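Long-range contacts in E3 ubiquitin-protein ligase HERC2 (Homo sapiens, PDB 4L1M), which probably transfers ubiquitin to target proteins through its HECT domain, with its RCC1-like beta-propeller domain likely serving as a platform for partner proteins: residues V155-C160 with I208-G213; T163-I168 with Y175-G180; D216-A221 with V264-Q269; A101-G106 with C212-A217; A59-R64 with H107-L112. One frame throughout, in Å; residues are numbered along the deposited sequence.

Contact 1. Residues V155-C160 with I208-G213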
# COMPACT_ATOMS: atom_id res chain seq x y z
N VAL A 155 -0.32 -14.93 -10.96
CA VAL A 155 -0.26 -13.88 -9.95
C VAL A 155 -1.59 -13.13 -9.92
O VAL A 155 -2.11 -12.77 -10.97
CB VAL A 155 0.86 -12.87 -10.26
CG1 VAL A 155 0.80 -11.67 -9.33
CG2 VAL A 155 2.20 -13.56 -10.18
N VAL A 156 -2.12 -12.88 -8.73
CA VAL A 156 -3.34 -12.10 -8.57
C VAL A 156 -3.19 -10.87 -7.68
O VAL A 156 -4.09 -10.06 -7.65
CB VAL A 156 -4.49 -12.95 -8.02
CG1 VAL A 156 -4.84 -14.06 -9.02
CG2 VAL A 156 -4.15 -13.55 -6.65
N HIS A 157 -2.12 -10.75 -6.92
CA HIS A 157 -1.86 -9.56 -6.13
C HIS A 157 -0.40 -9.13 -6.25
O HIS A 157 0.47 -9.95 -6.44
CB HIS A 157 -2.24 -9.79 -4.68
CG HIS A 157 -2.47 -8.52 -3.94
ND1 HIS A 157 -1.50 -7.86 -3.20
CD2 HIS A 157 -3.58 -7.75 -3.87
CE1 HIS A 157 -2.01 -6.75 -2.70
NE2 HIS A 157 -3.27 -6.66 -3.09
N ILE A 158 -0.15 -7.83 -6.17
CA ILE A 158 1.21 -7.30 -6.21
C ILE A 158 1.42 -6.21 -5.14
O ILE A 158 0.48 -5.52 -4.71
CB ILE A 158 1.57 -6.70 -7.58
CG1 ILE A 158 0.47 -5.78 -8.08
CG2 ILE A 158 1.82 -7.82 -8.57
CD1 ILE A 158 0.87 -4.91 -9.25
N ALA A 159 2.66 -6.07 -4.69
CA ALA A 159 2.96 -5.12 -3.64
C ALA A 159 4.39 -4.70 -3.75
O ALA A 159 5.23 -5.46 -4.19
CB ALA A 159 2.69 -5.75 -2.29
N CYS A 160 4.68 -3.47 -3.30
CA CYS A 160 6.02 -2.96 -3.21
C CYS A 160 6.36 -2.49 -1.81
O CYS A 160 5.51 -1.94 -1.08
CB CYS A 160 6.17 -1.77 -4.13
SG CYS A 160 6.04 -2.16 -5.88
N ILE A 208 -3.54 -14.40 1.27
CA ILE A 208 -4.50 -13.55 0.54
C ILE A 208 -4.18 -12.05 0.52
O ILE A 208 -4.75 -11.32 -0.29
CB ILE A 208 -5.94 -13.72 1.05
CG1 ILE A 208 -6.08 -13.19 2.49
CG2 ILE A 208 -6.36 -15.19 0.92
CD1 ILE A 208 -7.50 -13.22 3.01
N ASP A 209 -3.33 -11.59 1.42
CA ASP A 209 -2.85 -10.23 1.36
C ASP A 209 -1.43 -10.16 1.87
O ASP A 209 -0.99 -11.02 2.64
CB ASP A 209 -3.76 -9.29 2.16
CG ASP A 209 -3.55 -7.84 1.80
OD1 ASP A 209 -3.26 -7.52 0.60
OD2 ASP A 209 -3.68 -7.00 2.72
N VAL A 210 -0.71 -9.13 1.44
CA VAL A 210 0.65 -8.87 1.87
C VAL A 210 0.90 -7.38 1.79
O VAL A 210 0.40 -6.72 0.90
CB VAL A 210 1.67 -9.65 1.00
CG1 VAL A 210 1.69 -9.15 -0.42
CG2 VAL A 210 3.07 -9.57 1.60
N ALA A 211 1.69 -6.84 2.73
CA ALA A 211 2.09 -5.43 2.69
C ALA A 211 3.58 -5.28 3.08
O ALA A 211 4.09 -6.00 3.96
CB ALA A 211 1.21 -4.59 3.59
N CYS A 212 4.26 -4.35 2.41
CA CYS A 212 5.67 -4.16 2.58
C CYS A 212 6.00 -2.78 3.17
O CYS A 212 5.34 -1.81 2.86
CB CYS A 212 6.34 -4.30 1.24
SG CYS A 212 6.05 -5.90 0.48
N GLY A 213 7.06 -2.71 3.98
CA GLY A 213 7.45 -1.49 4.65
C GLY A 213 8.67 -0.81 4.06
O GLY A 213 9.11 -1.13 2.96
O HOH W 1 3.20 -3.00 0.03
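D209 approaches H157 where the innermost strands of two adjacent blades run alongside each other in a seven-bladed RCC1-type beta-propeller, with an angle of only 14° between their directions. The strand axes come no closer than 6.1 Å and no direct hydrogen bond joins them, so side chains and a water make the contact. I208 and D209 share a classic beta bulge opposite V222, as V156 and H157 do opposite I168. CG of D209 is anti to the backbone N (chi1 -163°), and this carries OD1 to 3.6 Å from H157 CE1. The carboxylate and imidazole planes are nearly perpendicular, 86° apart, and the pair makes neither a hydrogen bond nor a salt bridge; the nearby negative charge might favour a protonated ring. Aspartate suits the site because its other oxygen, OD2, is hydrogen-bonded to V264 N of the following blade. V210 supplies the apolar part of the seam, its CG1 resting 4.0 Å from A159 CB. The small alanine lets the branched valine approach, and V210 also packs on I168. A211 faces away, onto V264 and C266. C212 turns back toward the first strand: its CB lies 3.4 Å from C160 O, and its SG is 4.4 Å from A159 CB. A water joins the two backbones at this level, donating to C160 O at 2.8 Å and accepting from C212 N at 2.9 Å. One residue on, the amide N of G213 is hydrogen-bonded to the phenolic OH of Y164.

Contact 2. Residues T163-I168 with Y175-G180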
# COMPACT_ATOMS: atom_id res chain seq x y z
N THR A 163 12.31 -0.93 -0.91
CA THR A 163 13.42 -1.56 -1.61
C THR A 163 13.20 -3.02 -2.01
O THR A 163 14.16 -3.71 -2.37
CB THR A 163 14.70 -1.49 -0.74
OG1 THR A 163 14.48 -2.21 0.47
CG2 THR A 163 15.07 -0.05 -0.44
N TYR A 164 11.96 -3.49 -1.94
CA TYR A 164 11.66 -4.87 -2.29
C TYR A 164 10.26 -4.98 -2.86
O TYR A 164 9.59 -3.97 -3.04
CB TYR A 164 11.88 -5.81 -1.10
CG TYR A 164 11.00 -5.62 0.12
CD1 TYR A 164 11.02 -4.43 0.85
CD2 TYR A 164 10.24 -6.66 0.60
CE1 TYR A 164 10.23 -4.28 1.99
CE2 TYR A 164 9.46 -6.52 1.73
CZ TYR A 164 9.45 -5.34 2.42
OH TYR A 164 8.66 -5.23 3.56
N SER A 165 9.85 -6.21 -3.17
CA SER A 165 8.63 -6.45 -3.91
C SER A 165 8.00 -7.79 -3.46
O SER A 165 8.69 -8.67 -2.92
CB SER A 165 8.94 -6.50 -5.41
OG SER A 165 9.52 -5.29 -5.87
N ALA A 166 6.70 -7.94 -3.68
CA ALA A 166 6.06 -9.22 -3.45
C ALA A 166 4.93 -9.48 -4.44
O ALA A 166 4.46 -8.56 -5.15
CB ALA A 166 5.53 -9.30 -2.03
N ALA A 167 4.51 -10.75 -4.51
CA ALA A 167 3.36 -11.10 -5.27
C ALA A 167 2.72 -12.37 -4.76
O ALA A 167 3.38 -13.21 -4.20
CB ALA A 167 3.74 -11.24 -6.74
N ILE A 168 1.42 -12.49 -4.97
CA ILE A 168 0.66 -13.64 -4.51
C ILE A 168 0.03 -14.34 -5.73
O ILE A 168 -0.52 -13.67 -6.61
CB ILE A 168 -0.44 -13.19 -3.51
CG1 ILE A 168 0.18 -12.45 -2.33
CG2 ILE A 168 -1.21 -14.38 -2.97
CD1 ILE A 168 -0.82 -11.74 -1.44
N TYR A 175 5.57 -14.76 -3.03
CA TYR A 175 6.93 -14.60 -3.56
C TYR A 175 7.39 -13.23 -3.15
O TYR A 175 6.62 -12.29 -3.22
CB TYR A 175 6.93 -14.73 -5.10
CG TYR A 175 6.71 -16.15 -5.57
CD1 TYR A 175 5.44 -16.68 -5.67
CD2 TYR A 175 7.78 -16.98 -5.86
CE1 TYR A 175 5.24 -17.98 -6.07
CE2 TYR A 175 7.60 -18.28 -6.25
CZ TYR A 175 6.33 -18.79 -6.36
OH TYR A 175 6.14 -20.11 -6.76
N THR A 176 8.64 -13.13 -2.70
CA THR A 176 9.23 -11.84 -2.39
C THR A 176 10.58 -11.73 -3.07
O THR A 176 11.17 -12.75 -3.43
CB THR A 176 9.44 -11.66 -0.89
OG1 THR A 176 10.08 -12.83 -0.37
CG2 THR A 176 8.11 -11.46 -0.18
N TRP A 177 11.05 -10.50 -3.31
CA TRP A 177 12.37 -10.28 -3.91
C TRP A 177 12.82 -8.84 -3.73
O TRP A 177 12.02 -7.98 -3.37
CB TRP A 177 12.39 -10.69 -5.40
CG TRP A 177 11.50 -9.90 -6.32
CD1 TRP A 177 11.87 -8.88 -7.16
CD2 TRP A 177 10.08 -10.07 -6.52
NE1 TRP A 177 10.79 -8.40 -7.84
CE2 TRP A 177 9.68 -9.10 -7.47
CE3 TRP A 177 9.11 -10.92 -5.97
CZ2 TRP A 177 8.36 -8.98 -7.91
CZ3 TRP A 177 7.79 -10.79 -6.39
CH2 TRP A 177 7.42 -9.84 -7.36
N GLY A 178 14.10 -8.59 -3.96
CA GLY A 178 14.70 -7.26 -3.73
C GLY A 178 15.68 -7.33 -2.58
O GLY A 178 16.30 -8.37 -2.35
N ARG A 179 15.80 -6.23 -1.84
CA ARG A 179 16.76 -6.15 -0.72
C ARG A 179 16.34 -7.05 0.40
O ARG A 179 15.17 -7.23 0.65
CB ARG A 179 16.88 -4.73 -0.21
CG ARG A 179 17.57 -3.77 -1.16
CD ARG A 179 19.07 -3.96 -1.13
NE ARG A 179 19.78 -2.92 -1.90
CZ ARG A 179 21.10 -2.93 -2.17
NH1 ARG A 179 21.87 -3.94 -1.78
NH2 ARG A 179 21.65 -1.94 -2.85
N GLY A 180 17.33 -7.63 1.07
CA GLY A 180 17.07 -8.66 2.08
C GLY A 180 17.36 -8.24 3.51
O GLY A 180 17.10 -9.01 4.42
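S165 and W177 grip each other through two backbone hydrogen bonds, S165 N to W177 O at 2.8 Å and W177 N to S165 O at 3.0 Å. A167 and Y175 exchange a second such couple, 2.9 Å from A167 N to Y175 O and the same back from Y175 N to A167 O. Beyond the strand end, R179 N donates almost straight to T163 O at 3.1 Å. Strands 164-169 and 174-178 thus form an antiparallel hairpin, the second and third strands of a four-stranded propeller blade. G178 lies opposite Y164 with a phi of 112°, and a beta carbon there would run into Y164 CA and T163 O, which explains the glycine. W177 holds CG between its backbone N and carbonyl carbon (chi1 64°), folding the indole over the neighbouring strand. S165 CB makes a CH-pi contact over the five-membered ring, 3.7 Å from its centroid. A167 CB comes instead to the indole edge, in its plane, 4.0 Å from CH2. Serine is short enough to lie against the ring face, and alanine to fit at its edge; S165 OG finds its own partners in H108 and R128. On the opposite face of the sheet from W177, T176 CG2 touches A166 CB at 3.8 Å.

Contact 3. Residues D216-A221 with V264-Q269. With SO4 (sulfate ion), chain F.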
# COMPACT_ATOMS: atom_id res chain seq x y z
N ASP A 216 14.23 0.24 7.71
CA ASP A 216 14.44 -1.11 8.23
C ASP A 216 13.08 -1.69 8.33
O ASP A 216 12.32 -1.38 9.23
CB ASP A 216 15.14 -1.04 9.60
CG ASP A 216 16.58 -0.46 9.49
OD1 ASP A 216 17.07 -0.21 8.37
OD2 ASP A 216 17.21 -0.27 10.54
N ALA A 217 12.74 -2.50 7.35
CA ALA A 217 11.35 -2.75 6.99
C ALA A 217 10.83 -4.03 7.57
O ALA A 217 11.55 -5.02 7.67
CB ALA A 217 11.23 -2.82 5.49
N GLN A 218 9.55 -3.98 7.90
CA GLN A 218 8.75 -5.15 8.22
C GLN A 218 7.92 -5.57 7.03
O GLN A 218 7.69 -4.80 6.10
CB GLN A 218 7.80 -4.86 9.41
CG GLN A 218 6.47 -4.17 9.06
CD GLN A 218 6.57 -2.65 8.88
OE1 GLN A 218 7.53 -2.14 8.36
NE2 GLN A 218 5.53 -1.94 9.29
N THR A 219 7.42 -6.79 7.10
CA THR A 219 6.54 -7.32 6.07
C THR A 219 5.39 -7.99 6.79
O THR A 219 5.61 -8.65 7.78
CB THR A 219 7.33 -8.32 5.21
OG1 THR A 219 8.50 -7.67 4.66
CG2 THR A 219 6.45 -8.88 4.09
N LEU A 220 4.17 -7.82 6.30
CA LEU A 220 2.99 -8.41 6.92
C LEU A 220 2.23 -9.22 5.90
O LEU A 220 2.23 -8.90 4.72
CB LEU A 220 2.06 -7.34 7.45
CG LEU A 220 2.67 -6.27 8.35
CD1 LEU A 220 1.63 -5.19 8.63
CD2 LEU A 220 3.15 -6.88 9.65
N ALA A 221 1.56 -10.28 6.35
CA ALA A 221 0.73 -11.04 5.44
C ALA A 221 -0.47 -11.64 6.15
O ALA A 221 -0.48 -11.77 7.35
CB ALA A 221 1.54 -12.15 4.78
N VAL A 264 -3.83 -5.98 5.45
CA VAL A 264 -2.78 -5.36 6.21
C VAL A 264 -2.20 -4.21 5.40
O VAL A 264 -2.25 -4.23 4.17
CB VAL A 264 -1.63 -6.34 6.58
CG1 VAL A 264 -2.02 -7.22 7.76
CG2 VAL A 264 -1.22 -7.18 5.38
N ARG A 265 -1.63 -3.24 6.11
CA ARG A 265 -0.92 -2.13 5.50
C ARG A 265 0.28 -1.79 6.36
O ARG A 265 0.27 -2.07 7.55
CB ARG A 265 -1.82 -0.91 5.35
CG ARG A 265 -3.12 -1.14 4.60
CD ARG A 265 -2.97 -1.08 3.10
NE ARG A 265 -4.29 -1.26 2.49
CZ ARG A 265 -4.52 -1.48 1.20
NH1 ARG A 265 -3.52 -1.51 0.31
NH2 ARG A 265 -5.76 -1.62 0.78
N CYS A 266 1.30 -1.21 5.73
CA CYS A 266 2.48 -0.72 6.40
C CYS A 266 2.65 0.77 6.08
O CYS A 266 2.59 1.16 4.93
CB CYS A 266 3.71 -1.45 5.88
SG CYS A 266 3.79 -3.17 6.39
N GLY A 267 2.84 1.60 7.09
CA GLY A 267 3.34 2.95 6.88
C GLY A 267 4.76 2.91 7.36
O GLY A 267 5.28 1.83 7.60
N SER A 268 5.38 4.07 7.54
CA SER A 268 6.79 4.10 7.95
C SER A 268 6.95 3.66 9.39
O SER A 268 6.53 4.36 10.31
CB SER A 268 7.38 5.51 7.76
OG SER A 268 8.75 5.52 8.12
N GLN A 269 7.49 2.47 9.57
CA GLN A 269 7.77 1.89 10.88
C GLN A 269 6.53 1.59 11.71
O GLN A 269 6.62 1.49 12.93
CB GLN A 269 8.75 2.77 11.67
CG GLN A 269 10.11 3.00 10.95
CD GLN A 269 10.92 1.72 10.82
OE1 GLN A 269 11.25 1.12 11.82
NE2 GLN A 269 11.18 1.27 9.62
S SO4 F . 10.08 8.29 10.25
O1 SO4 F . 9.08 8.54 9.21
O2 SO4 F . 11.38 8.81 9.75
O3 SO4 F . 9.76 8.96 11.52
O4 SO4 F . 10.09 6.83 10.52
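L220 and C266 each hold the first atom beyond CB anti to the carbonyl carbon (chi1 -51° and -70°), and this directs the leucine branch and the sulfur at each other, CD1 to SG 3.7 Å. Q269 folds back at chi2 (-66°), so that its amide reaches the opposite segment even though its CB points away. There NE2 donates an almost straight hydrogen bond to D216 O at 2.9 Å. The acceptor lies close to the amide plane of Q269, whereas the donor sits well above the carbonyl plane of D216. Glutamine suits this place because the same amide can donate through NE2 while its OE1 accepts from K238 NZ. Further along, V264 CG2 rests 3.9 Å from L220 CB, two branched apolar side chains in van der Waals contact. The amide of Q218 lies against the sulfur, NE2 to C266 SG 3.6 Å, while NE2 is hydrogen-bonded to S271. Past the strand, S268 OG is 3.0 Å from O4 of a sulfate that R290 and K285 also bind, an ion probably taken from the crystallisation liquor. The contact joins adjacent propeller blades: strand 264-267, innermost in its own sheet, packs against strand 218-221, which is flanked in its blade by strands 207-212 and 228-232.

Contact 4. Residues A101-G106 with C212-A217; sequences AAHSDG and CGSGDA
A type I beta turn from H103 to G106, closed by G106 N to H103 O at 2.8 Å, presents H103 and D105 to the irregular chain at C212-S214, with the CA atoms of D105 and S214 6.7 Å apart. The hydroxyl of S214 donates to D105 OD2 at 2.8 Å, meeting that oxygen on its anti side and 19° out of the carboxylate plane. D105 OD1 is hydrogen-bonded to S320 OG, so the aspartate draws on both oxygens and ties together loops from three blades. H103 has CG anti to the backbone N (chi1 -173°), which extends the imidazole toward the second loop. Its ND1 accepts from D105 N at 3.1 Å, with the donor tilted 31° from the ring plane. This bond helps to set the ring's rotation and marks ND1 as an unprotonated nitrogen. The far edge of the ring faces C212 O, which lies 3.3 Å from CD2, while G213 O sits over a face. CE1 touches S214 CB at 3.6 Å. Serine fits here because its short CB can pack on the imidazole while OG still reaches the carboxylate. In the propeller these are equivalent loops, each joining the first and second strands of its blade, at 97-101/108-113 and 207-212/218-223. One blade separates them in the sequence, and their meeting near the middle of the domain is typical of the way such inner loops gather around a propeller axis.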
# COMPACT_ATOMS: atom_id res chain seq x y z
N ALA A 101 1.10 -1.17 -8.39
CA ALA A 101 1.63 -1.04 -7.06
C ALA A 101 2.88 -0.19 -7.05
O ALA A 101 3.59 -0.08 -8.05
CB ALA A 101 1.94 -2.41 -6.49
N ALA A 102 3.12 0.38 -5.89
CA ALA A 102 4.27 1.19 -5.63
C ALA A 102 4.18 1.48 -4.15
O ALA A 102 3.16 1.25 -3.56
CB ALA A 102 4.24 2.47 -6.43
N HIS A 103 5.24 2.01 -3.56
CA HIS A 103 5.28 2.27 -2.13
C HIS A 103 5.57 3.72 -1.92
O HIS A 103 6.37 4.30 -2.66
CB HIS A 103 6.39 1.44 -1.51
CG HIS A 103 6.42 1.51 -0.04
ND1 HIS A 103 7.12 2.48 0.64
CD2 HIS A 103 5.81 0.76 0.90
CE1 HIS A 103 6.94 2.32 1.94
NE2 HIS A 103 6.16 1.27 2.12
N SER A 104 4.99 4.33 -0.89
CA SER A 104 5.06 5.79 -0.76
C SER A 104 6.49 6.36 -0.47
O SER A 104 6.72 7.56 -0.63
CB SER A 104 4.02 6.26 0.26
OG SER A 104 4.48 6.02 1.54
N ASP A 105 7.42 5.50 -0.05
CA ASP A 105 8.82 5.87 0.13
C ASP A 105 9.70 5.21 -0.94
O ASP A 105 10.92 5.10 -0.77
CB ASP A 105 9.33 5.46 1.55
CG ASP A 105 8.45 6.03 2.70
OD1 ASP A 105 8.08 7.24 2.65
OD2 ASP A 105 8.12 5.28 3.68
N GLY A 106 9.09 4.78 -2.05
CA GLY A 106 9.77 3.99 -3.09
C GLY A 106 9.92 4.65 -4.46
O GLY A 106 9.34 5.70 -4.73
N CYS A 212 4.26 -4.35 2.41
CA CYS A 212 5.67 -4.16 2.58
C CYS A 212 6.00 -2.78 3.17
O CYS A 212 5.34 -1.81 2.86
CB CYS A 212 6.34 -4.30 1.24
SG CYS A 212 6.05 -5.90 0.48
N GLY A 213 7.06 -2.71 3.98
CA GLY A 213 7.45 -1.49 4.65
C GLY A 213 8.67 -0.81 4.06
O GLY A 213 9.11 -1.13 2.96
N SER A 214 9.20 0.15 4.82
CA SER A 214 10.32 0.98 4.41
C SER A 214 11.36 1.11 5.50
O SER A 214 11.22 0.56 6.58
CB SER A 214 9.83 2.37 4.02
OG SER A 214 9.16 3.02 5.06
N GLY A 215 12.45 1.82 5.17
CA GLY A 215 13.66 1.87 6.02
C GLY A 215 14.00 0.45 6.42
O GLY A 215 14.06 -0.43 5.56
N ASP A 216 14.23 0.24 7.71
CA ASP A 216 14.44 -1.11 8.23
C ASP A 216 13.08 -1.69 8.33
O ASP A 216 12.32 -1.38 9.23
CB ASP A 216 15.14 -1.04 9.60
CG ASP A 216 16.58 -0.46 9.49
OD1 ASP A 216 17.07 -0.21 8.37
OD2 ASP A 216 17.21 -0.27 10.54
N ALA A 217 12.74 -2.50 7.35
CA ALA A 217 11.35 -2.75 6.99
C ALA A 217 10.83 -4.03 7.57
O ALA A 217 11.55 -5.02 7.67
CB ALA A 217 11.23 -2.82 5.49

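Contact 5. Residues A59-R64 with H107-L112. With SO4 (sulfate ion), chain G.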
# COMPACT_ATOMS: atom_id res chain seq x y z
N ALA A 59 -1.54 4.31 -7.23
CA ALA A 59 -0.41 3.81 -6.47
C ALA A 59 0.62 4.93 -6.30
O ALA A 59 1.19 5.41 -7.26
CB ALA A 59 0.21 2.64 -7.18
N CYS A 60 0.83 5.34 -5.06
CA CYS A 60 1.63 6.47 -4.75
C CYS A 60 3.06 6.05 -4.48
O CYS A 60 3.32 5.26 -3.58
CB CYS A 60 1.04 7.18 -3.53
SG CYS A 60 -0.53 8.02 -3.86
N ALA A 61 3.99 6.59 -5.26
CA ALA A 61 5.41 6.43 -4.98
C ALA A 61 5.93 7.68 -4.28
O ALA A 61 5.13 8.51 -3.82
CB ALA A 61 6.18 6.14 -6.25
N GLU A 62 7.24 7.83 -4.18
CA GLU A 62 7.80 8.96 -3.43
C GLU A 62 7.72 10.31 -4.14
O GLU A 62 7.38 11.30 -3.50
CB GLU A 62 9.23 8.69 -3.01
CG GLU A 62 9.68 9.62 -1.89
CD GLU A 62 11.19 9.63 -1.70
OE1 GLU A 62 11.87 10.35 -2.47
OE2 GLU A 62 11.67 8.92 -0.80
N LYS A 63 8.06 10.36 -5.43
CA LYS A 63 8.02 11.63 -6.18
C LYS A 63 6.88 11.70 -7.18
O LYS A 63 6.61 12.75 -7.75
CB LYS A 63 9.33 11.87 -6.95
CG LYS A 63 10.61 11.84 -6.12
CD LYS A 63 10.70 12.99 -5.12
CE LYS A 63 12.15 13.16 -4.61
NZ LYS A 63 12.25 13.38 -3.14
N ARG A 64 6.21 10.58 -7.40
CA ARG A 64 5.14 10.52 -8.38
C ARG A 64 4.13 9.43 -8.04
O ARG A 64 4.31 8.67 -7.09
CB ARG A 64 5.72 10.32 -9.76
CG ARG A 64 6.63 9.13 -9.90
CD ARG A 64 7.28 9.10 -11.28
NE ARG A 64 7.98 10.36 -11.64
CZ ARG A 64 7.55 11.24 -12.56
NH1 ARG A 64 6.40 11.07 -13.27
NH2 ARG A 64 8.29 12.32 -12.80
N HIS A 107 10.70 4.00 -5.32
CA HIS A 107 11.08 4.48 -6.65
C HIS A 107 10.99 3.35 -7.68
O HIS A 107 11.77 3.31 -8.64
CB HIS A 107 12.54 5.05 -6.64
CG HIS A 107 12.74 6.14 -5.65
ND1 HIS A 107 12.70 7.48 -6.00
CD2 HIS A 107 12.92 6.11 -4.30
CE1 HIS A 107 12.86 8.22 -4.92
NE2 HIS A 107 12.99 7.42 -3.87
N HIS A 108 10.11 2.39 -7.45
CA HIS A 108 9.88 1.36 -8.43
C HIS A 108 8.43 0.99 -8.44
O HIS A 108 7.72 1.27 -7.49
CB HIS A 108 10.80 0.16 -8.23
CG HIS A 108 10.40 -0.75 -7.11
ND1 HIS A 108 10.43 -0.36 -5.79
CD2 HIS A 108 10.03 -2.05 -7.11
CE1 HIS A 108 10.08 -1.38 -5.03
NE2 HIS A 108 9.83 -2.42 -5.80
N TYR A 109 7.99 0.37 -9.53
CA TYR A 109 6.58 0.17 -9.80
C TYR A 109 6.38 -1.25 -10.26
O TYR A 109 7.27 -1.82 -10.90
CB TYR A 109 6.14 1.16 -10.88
CG TYR A 109 6.71 2.53 -10.63
CD1 TYR A 109 6.05 3.44 -9.81
CD2 TYR A 109 7.94 2.88 -11.14
CE1 TYR A 109 6.59 4.69 -9.55
CE2 TYR A 109 8.50 4.12 -10.88
CZ TYR A 109 7.82 5.02 -10.09
OH TYR A 109 8.40 6.26 -9.83
N LEU A 110 5.22 -1.82 -9.93
CA LEU A 110 4.74 -3.05 -10.52
C LEU A 110 3.37 -2.86 -11.18
O LEU A 110 2.55 -2.06 -10.72
CB LEU A 110 4.57 -4.11 -9.45
CG LEU A 110 5.79 -4.50 -8.66
CD1 LEU A 110 5.40 -5.60 -7.69
CD2 LEU A 110 6.91 -4.98 -9.55
N ALA A 111 3.13 -3.62 -12.24
CA ALA A 111 1.86 -3.63 -12.89
C ALA A 111 1.48 -5.06 -13.24
O ALA A 111 2.34 -5.84 -13.65
CB ALA A 111 1.90 -2.78 -14.13
N LEU A 112 0.19 -5.38 -13.10
CA LEU A 112 -0.31 -6.74 -13.30
C LEU A 112 -1.38 -6.76 -14.39
O LEU A 112 -2.36 -6.04 -14.31
CB LEU A 112 -0.93 -7.27 -12.00
CG LEU A 112 -1.62 -8.64 -12.08
CD1 LEU A 112 -0.67 -9.72 -12.59
CD2 LEU A 112 -2.15 -9.07 -10.73
S SO4 G . 11.23 8.62 -9.40
O1 SO4 G . 10.71 9.62 -10.36
O2 SO4 G . 12.55 9.07 -8.90
O3 SO4 G . 10.27 8.49 -8.26
O4 SO4 G . 11.34 7.28 -10.05
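Two adjacent propeller blades meet where a sulfate is bound, with A61 and R64 of one lying against Y109 of the other. A61 CB packs 3.6 Å from Y109 CE1, a small side chain that lets the ring come in close. The aliphatic part of R64 crosses the tyrosine at about a right angle, its CG 3.4 Å from Y109 OH. R64 bends at chi3 (54°), bringing NE to the anion, with NE to sulfate O1 at 3.1 Å. Y109 OH donates to O4 at 3.1 Å, and H107 ND1 adds a weak bond to O2 at 3.3 Å, the oxygen lying in the plane of the imidazole. The ion probably comes from the crystallisation liquor; R64, Y109 and H107 supply the donors that hold it here. The site lies between the tight loop joining strands 55-60 and 64-69, where A61 N bonds to R64 O, and the start of strand 108-113, second in the next blade. Beside the anion, E62 OE1 lies 3.4 Å from H107 CE1, with carboxylate and imidazole planes 80° apart. The same oxygen takes a salt bridge from K63 NZ at 3.1 Å, from above the carboxylate plane. R64 NH1 turns to T76 OG1.

How the contacts relate
Together the contacts follow the propeller from blade to blade. Contacts 1, 3 and 5 each join adjacent blades, contact 2 is a hairpin inside one blade, and contact 4 skips a blade. Contacts 3 and 4 share D216 and A217, and their centres are about 8 Å apart, while contact 4 shares C212 and G213 with contact 1. Y164 of contact 2 reaches into contact 3 with its hydroxyl, OH to T219 OG1 2.7 Å. H108 of contact 5 binds contact 2, NE2 to S165 OG 2.9 Å. The two sulfates accompany contacts 3 and 5, whose centres are about 16 Å apart and which do not touch.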